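Long-range contact in mandelate racemase/muconate lactonizing enzyme-like protein (Rubrobacter xylanophilus DSM 9941, PDB 2QQ6), which binds a magnesium ion as a member of the enolase superfamily and is probably a lyase: residues Glu212-Ser226 / Leu238-Ala252. Sequence-based numbering, arbitrary orientation.
Sequences EVAIDMHGRFDIPSS and LLWLEEPTPPENLDA. With MG (magnesium ion), chain D.
Ile215 and Asp216 pair in parallel with Leu241 and Glu242, Ile215 N donating to Trp240 O and Ile215 O accepting from Glu242 N at 2.7 Å, and backbone bonds continue past the strand ends from Met217 N to Glu242 O and from Phe221 N to Pro244 O. On one face of this pairing Asp216 and Glu242 lie next to each other, each with CG anti to its backbone N (chi1 -162° in both), which sends the two carboxylates the same way to a shared magnesium ion. Asp216 OD2 and Glu242 OE2 each bind the metal at 2.2 Å, their carboxylate planes turned 50° apart; Glu268 completes the protein ligands. The other oxygens are held as well: Asp216 OD1 takes the backbone N of His218, 2.6 Å away and above the carboxylate plane, in an Asx turn, while Glu242 OE1 forms a salt bridge with Lys169. The magnesium ion probably offsets much of the negative charge gathered here.

Two residues before Asp216, Ala214 CB sits over the face of the Trp240 indole, 3.8 Å from the centroid of its five-membered ring, in a CH-pi contact. The opposite face of the pairing is apolar: Ile215 CD1 meets Leu238 CD2 and Ile215 CG2 meets Leu241 CD1, against Met233 of helix 223-233. Farther along, Ser226 lays CB 3.8 Å from Pro244 CB, and its OG, beside Thr245 CG2, donates to Asp222 O. With an alanine here, Asp222 O would probably lose its hydroxyl donor and keep the backbone N-H of the same residue, and a small gap would open beside the Thr245 methyl. The whole is a beta-alpha-beta unit of the enolase-superfamily barrel, in which successive strand ends present the acidic ligands of the magnesium site.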
loop_
_atom_site.group_PDB
_atom_site.type_symbol
_atom_site.label_atom_id
_atom_site.label_comp_id
_atom_site.label_asym_id
_atom_site.label_seq_id
_atom_site.Cartn_x
_atom_site.Cartn_y
_atom_site.Cartn_z
ATOM N N GLU B 212 -19.698 17.889 -21.450
ATOM C CA GLU B 212 -18.294 17.714 -21.125
ATOM C C GLU B 212 -17.824 16.261 -21.144
ATOM O O GLU B 212 -18.375 15.386 -20.470
ATOM C CB GLU B 212 -17.990 18.365 -19.783
ATOM C CG GLU B 212 -18.188 19.861 -19.813
ATOM C CD GLU B 212 -17.517 20.549 -18.653
ATOM O OE1 GLU B 212 -17.976 20.387 -17.504
ATOM O OE2 GLU B 212 -16.512 21.249 -18.892
ATOM N N VAL B 213 -16.787 16.009 -21.927
ATOM C CA VAL B 213 -16.270 14.662 -22.030
ATOM C C VAL B 213 -14.797 14.502 -21.662
ATOM O O VAL B 213 -13.922 15.172 -22.199
ATOM C CB VAL B 213 -16.538 14.098 -23.448
ATOM C CG1 VAL B 213 -16.275 15.151 -24.484
ATOM C CG2 VAL B 213 -15.683 12.871 -23.694
ATOM N N ALA B 214 -14.554 13.596 -20.721
ATOM C CA ALA B 214 -13.211 13.282 -20.254
ATOM C C ALA B 214 -12.881 11.864 -20.708
ATOM O O ALA B 214 -13.779 11.047 -20.899
ATOM C CB ALA B 214 -13.133 13.398 -18.734
ATOM N N ILE B 215 -11.587 11.589 -20.872
ATOM C CA ILE B 215 -11.085 10.300 -21.360
ATOM C C ILE B 215 -10.005 9.646 -20.483
ATOM O O ILE B 215 -9.013 10.280 -20.124
ATOM C CB ILE B 215 -10.534 10.497 -22.783
ATOM C CG1 ILE B 215 -11.696 10.832 -23.720
ATOM C CG2 ILE B 215 -9.739 9.275 -23.230
ATOM C CD1 ILE B 215 -11.277 11.162 -25.134
ATOM N N ASP B 216 -10.196 8.365 -20.169
ATOM C CA ASP B 216 -9.267 7.619 -19.321
ATOM C C ASP B 216 -8.366 6.733 -20.163
ATOM O O ASP B 216 -8.823 6.093 -21.107
ATOM C CB ASP B 216 -10.048 6.737 -18.338
ATOM C CG ASP B 216 -9.214 6.276 -17.150
ATOM O OD1 ASP B 216 -7.970 6.173 -17.254
ATOM O OD2 ASP B 216 -9.819 5.985 -16.099
HETATM N N MSE B 217 -7.083 6.702 -19.812
HETATM C CA MSE B 217 -6.105 5.864 -20.501
HETATM C C MSE B 217 -5.623 4.733 -19.599
HETATM O O MSE B 217 -4.757 3.955 -19.973
HETATM C CB MSE B 217 -4.911 6.695 -20.952
HETATM C CG MSE B 217 -5.236 7.739 -21.997
HETATM SE SE MSE B 217 -3.610 8.469 -22.920
HETATM C CE MSE B 217 -3.517 10.193 -22.070
ATOM N N HIS B 218 -6.188 4.666 -18.400
ATOM C CA HIS B 218 -5.841 3.646 -17.421
ATOM C C HIS B 218 -4.346 3.443 -17.245
ATOM O O HIS B 218 -3.890 2.338 -16.971
ATOM C CB HIS B 218 -6.536 2.332 -17.781
ATOM C CG HIS B 218 -8.011 2.364 -17.525
ATOM N ND1 HIS B 218 -8.945 2.069 -18.494
ATOM C CD2 HIS B 218 -8.715 2.743 -16.431
ATOM C CE1 HIS B 218 -10.156 2.273 -18.011
ATOM N NE2 HIS B 218 -10.045 2.684 -16.761
ATOM N N GLY B 219 -3.602 4.541 -17.409
ATOM C CA GLY B 219 -2.149 4.568 -17.288
ATOM C C GLY B 219 -1.410 3.337 -17.762
ATOM O O GLY B 219 -0.918 2.554 -16.953
ATOM N N ARG B 220 -1.298 3.181 -19.076
ATOM C CA ARG B 220 -0.638 2.009 -19.640
ATOM C C ARG B 220 0.466 2.335 -20.636
ATOM O O ARG B 220 1.037 1.408 -21.213
ATOM C CB ARG B 220 -1.641 1.125 -20.400
ATOM C CG ARG B 220 -3.047 1.051 -19.854
ATOM C CD ARG B 220 -3.222 -0.071 -18.866
ATOM N NE ARG B 220 -4.637 -0.311 -18.619
ATOM C CZ ARG B 220 -5.103 -1.196 -17.749
ATOM N NH1 ARG B 220 -4.263 -1.932 -17.030
ATOM N NH2 ARG B 220 -6.407 -1.342 -17.600
ATOM N N PHE B 221 0.792 3.611 -20.845
ATOM C CA PHE B 221 1.785 3.924 -21.875
ATOM C C PHE B 221 3.064 4.664 -21.541
ATOM O O PHE B 221 3.168 5.358 -20.529
ATOM C CB PHE B 221 1.076 4.639 -23.017
ATOM C CG PHE B 221 -0.278 4.079 -23.292
ATOM C CD1 PHE B 221 -1.367 4.453 -22.512
ATOM C CD2 PHE B 221 -0.458 3.115 -24.280
ATOM C CE1 PHE B 221 -2.610 3.874 -22.713
ATOM C CE2 PHE B 221 -1.699 2.527 -24.491
ATOM C CZ PHE B 221 -2.775 2.904 -23.710
ATOM N N ASP B 222 4.032 4.492 -22.439
ATOM C CA ASP B 222 5.342 5.110 -22.336
ATOM C C ASP B 222 5.280 6.579 -22.720
ATOM O O ASP B 222 4.296 7.058 -23.283
ATOM C CB ASP B 222 6.349 4.405 -23.248
ATOM C CG ASP B 222 5.906 4.385 -24.694
ATOM O OD1 ASP B 222 5.155 5.303 -25.098
ATOM O OD2 ASP B 222 6.317 3.464 -25.433
ATOM N N ILE B 223 6.361 7.283 -22.430
ATOM C CA ILE B 223 6.437 8.696 -22.719
ATOM C C ILE B 223 6.029 9.062 -24.146
ATOM O O ILE B 223 5.136 9.892 -24.337
ATOM C CB ILE B 223 7.861 9.232 -22.399
ATOM C CG1 ILE B 223 8.024 9.373 -20.883
ATOM C CG2 ILE B 223 8.091 10.562 -23.079
ATOM C CD1 ILE B 223 7.106 10.405 -20.280
ATOM N N PRO B 224 6.663 8.439 -25.163
ATOM C CA PRO B 224 6.351 8.724 -26.568
ATOM C C PRO B 224 4.870 8.592 -26.931
ATOM O O PRO B 224 4.268 9.517 -27.487
ATOM C CB PRO B 224 7.226 7.726 -27.320
ATOM C CG PRO B 224 8.394 7.596 -26.441
ATOM C CD PRO B 224 7.762 7.462 -25.082
ATOM N N SER B 225 4.284 7.443 -26.615
ATOM C CA SER B 225 2.882 7.219 -26.932
ATOM C C SER B 225 1.980 8.247 -26.229
ATOM O O SER B 225 1.092 8.841 -26.841
ATOM C CB SER B 225 2.477 5.783 -26.544
ATOM O OG SER B 225 3.199 4.810 -27.287
ATOM N N SER B 226 2.219 8.460 -24.940
ATOM C CA SER B 226 1.425 9.403 -24.165
ATOM C C SER B 226 1.433 10.774 -24.837
ATOM O O SER B 226 0.381 11.357 -25.108
ATOM C CB SER B 226 1.994 9.516 -22.751
ATOM O OG SER B 226 2.116 8.250 -22.137
ATOM N N LEU B 238 -11.247 18.247 -24.626
ATOM C CA LEU B 238 -11.646 17.300 -23.590
ATOM C C LEU B 238 -11.737 17.974 -22.225
ATOM O O LEU B 238 -11.162 19.036 -22.004
ATOM C CB LEU B 238 -10.638 16.156 -23.491
ATOM C CG LEU B 238 -10.229 15.420 -24.758
ATOM C CD1 LEU B 238 -9.238 14.338 -24.383
ATOM C CD2 LEU B 238 -11.445 14.814 -25.430
ATOM N N LEU B 239 -12.469 17.349 -21.309
ATOM C CA LEU B 239 -12.597 17.888 -19.961
ATOM C C LEU B 239 -11.200 17.733 -19.352
ATOM O O LEU B 239 -10.689 18.616 -18.650
ATOM C CB LEU B 239 -13.644 17.092 -19.158
ATOM C CG LEU B 239 -13.913 17.570 -17.724
ATOM C CD1 LEU B 239 -14.180 19.062 -17.716
ATOM C CD2 LEU B 239 -15.091 16.836 -17.152
ATOM N N TRP B 240 -10.594 16.592 -19.650
ATOM C CA TRP B 240 -9.253 16.275 -19.204
ATOM C C TRP B 240 -8.888 14.929 -19.797
ATOM O O TRP B 240 -9.736 14.238 -20.366
ATOM C CB TRP B 240 -9.168 16.218 -17.670
ATOM C CG TRP B 240 -9.729 14.987 -17.035
ATOM C CD1 TRP B 240 -9.326 13.693 -17.234
ATOM C CD2 TRP B 240 -10.760 14.934 -16.047
ATOM N NE1 TRP B 240 -10.041 12.841 -16.429
ATOM C CE2 TRP B 240 -10.928 13.577 -15.686
ATOM C CE3 TRP B 240 -11.559 15.905 -15.423
ATOM C CZ2 TRP B 240 -11.861 13.165 -14.728
ATOM C CZ3 TRP B 240 -12.487 15.494 -14.470
ATOM C CH2 TRP B 240 -12.627 14.134 -14.133
ATOM N N LEU B 241 -7.618 14.571 -19.661
ATOM C CA LEU B 241 -7.113 13.301 -20.150
ATOM C C LEU B 241 -6.543 12.598 -18.919
ATOM O O LEU B 241 -5.598 13.090 -18.305
ATOM C CB LEU B 241 -6.044 13.558 -21.203
ATOM C CG LEU B 241 -5.494 12.347 -21.942
ATOM C CD1 LEU B 241 -6.623 11.471 -22.414
ATOM C CD2 LEU B 241 -4.630 12.817 -23.103
ATOM N N GLU B 242 -7.138 11.456 -18.572
ATOM C CA GLU B 242 -6.782 10.668 -17.388
ATOM C C GLU B 242 -5.642 9.653 -17.521
ATOM O O GLU B 242 -5.625 8.816 -18.420
ATOM C CB GLU B 242 -8.051 9.951 -16.885
ATOM C CG GLU B 242 -8.034 9.429 -15.443
ATOM C CD GLU B 242 -9.422 8.976 -14.960
ATOM O OE1 GLU B 242 -10.375 9.766 -15.069
ATOM O OE2 GLU B 242 -9.565 7.840 -14.462
ATOM N N GLU B 243 -4.690 9.746 -16.604
ATOM C CA GLU B 243 -3.546 8.843 -16.531
ATOM C C GLU B 243 -2.916 8.278 -17.803
ATOM O O GLU B 243 -3.125 7.115 -18.125
ATOM C CB GLU B 243 -3.887 7.643 -15.630
ATOM C CG GLU B 243 -4.410 7.975 -14.239
ATOM C CD GLU B 243 -4.801 6.728 -13.460
ATOM O OE1 GLU B 243 -5.593 5.927 -14.004
ATOM O OE2 GLU B 243 -4.326 6.547 -12.313
ATOM N N PRO B 244 -2.127 9.077 -18.534
ATOM C CA PRO B 244 -1.506 8.529 -19.745
ATOM C C PRO B 244 -0.375 7.562 -19.397
ATOM O O PRO B 244 -0.109 6.617 -20.126
ATOM C CB PRO B 244 -0.981 9.765 -20.456
ATOM C CG PRO B 244 -0.691 10.700 -19.331
ATOM C CD PRO B 244 -1.901 10.527 -18.448
ATOM N N THR B 245 0.299 7.790 -18.278
ATOM C CA THR B 245 1.401 6.919 -17.897
ATOM C C THR B 245 1.088 6.155 -16.624
ATOM O O THR B 245 0.123 6.475 -15.935
ATOM C CB THR B 245 2.732 7.726 -17.705
ATOM O OG1 THR B 245 2.503 8.879 -16.882
ATOM C CG2 THR B 245 3.297 8.152 -19.055
ATOM N N PRO B 246 1.889 5.118 -16.313
ATOM C CA PRO B 246 1.733 4.277 -15.119
ATOM C C PRO B 246 1.756 5.155 -13.863
ATOM O O PRO B 246 2.468 6.163 -13.813
ATOM C CB PRO B 246 2.929 3.339 -15.202
ATOM C CG PRO B 246 3.148 3.205 -16.661
ATOM C CD PRO B 246 2.977 4.608 -17.165
ATOM N N PRO B 247 0.975 4.779 -12.835
ATOM C CA PRO B 247 0.866 5.512 -11.569
ATOM C C PRO B 247 2.060 5.585 -10.620
ATOM O O PRO B 247 1.964 6.186 -9.555
ATOM C CB PRO B 247 -0.367 4.876 -10.909
ATOM C CG PRO B 247 -0.344 3.481 -11.408
ATOM C CD PRO B 247 0.009 3.665 -12.872
ATOM N N GLU B 248 3.187 5.005 -10.994
ATOM C CA GLU B 248 4.341 5.041 -10.116
ATOM C C GLU B 248 5.112 6.362 -10.161
ATOM O O GLU B 248 5.194 7.077 -9.159
ATOM C CB GLU B 248 5.296 3.898 -10.451
ATOM C CG GLU B 248 4.715 2.511 -10.344
ATOM C CD GLU B 248 3.760 2.189 -11.473
ATOM O OE1 GLU B 248 2.545 2.031 -11.193
ATOM O OE2 GLU B 248 4.227 2.090 -12.632
ATOM N N ASN B 249 5.678 6.673 -11.324
ATOM C CA ASN B 249 6.483 7.871 -11.527
ATOM C C ASN B 249 5.646 9.094 -11.889
ATOM O O ASN B 249 5.060 9.163 -12.972
ATOM C CB ASN B 249 7.501 7.589 -12.632
ATOM C CG ASN B 249 8.600 8.627 -12.709
ATOM O OD1 ASN B 249 8.354 9.823 -12.600
ATOM N ND2 ASN B 249 9.822 8.167 -12.922
ATOM N N LEU B 250 5.600 10.071 -10.986
ATOM C CA LEU B 250 4.816 11.275 -11.243
ATOM C C LEU B 250 5.563 12.287 -12.101
ATOM O O LEU B 250 4.958 13.127 -12.775
ATOM C CB LEU B 250 4.378 11.911 -9.930
ATOM C CG LEU B 250 3.555 10.980 -9.045
ATOM C CD1 LEU B 250 2.848 11.791 -7.992
ATOM C CD2 LEU B 250 2.550 10.221 -9.870
ATOM N N ASP B 251 6.885 12.201 -12.076
ATOM C CA ASP B 251 7.703 13.087 -12.878
ATOM C C ASP B 251 7.310 12.873 -14.324
ATOM O O ASP B 251 7.262 13.814 -15.120
ATOM C CB ASP B 251 9.183 12.758 -12.687
ATOM C CG ASP B 251 9.731 13.286 -11.373
ATOM O OD1 ASP B 251 10.943 13.101 -11.107
ATOM O OD2 ASP B 251 8.950 13.892 -10.608
ATOM N N ALA B 252 7.015 11.620 -14.650
ATOM C CA ALA B 252 6.631 11.252 -16.004
ATOM C C ALA B 252 5.300 11.902 -16.361
ATOM O O ALA B 252 5.158 12.511 -17.434
ATOM C CB ALA B 252 6.528 9.748 -16.112
HETATM MG MG MG D . -10.004 5.759 -13.872
#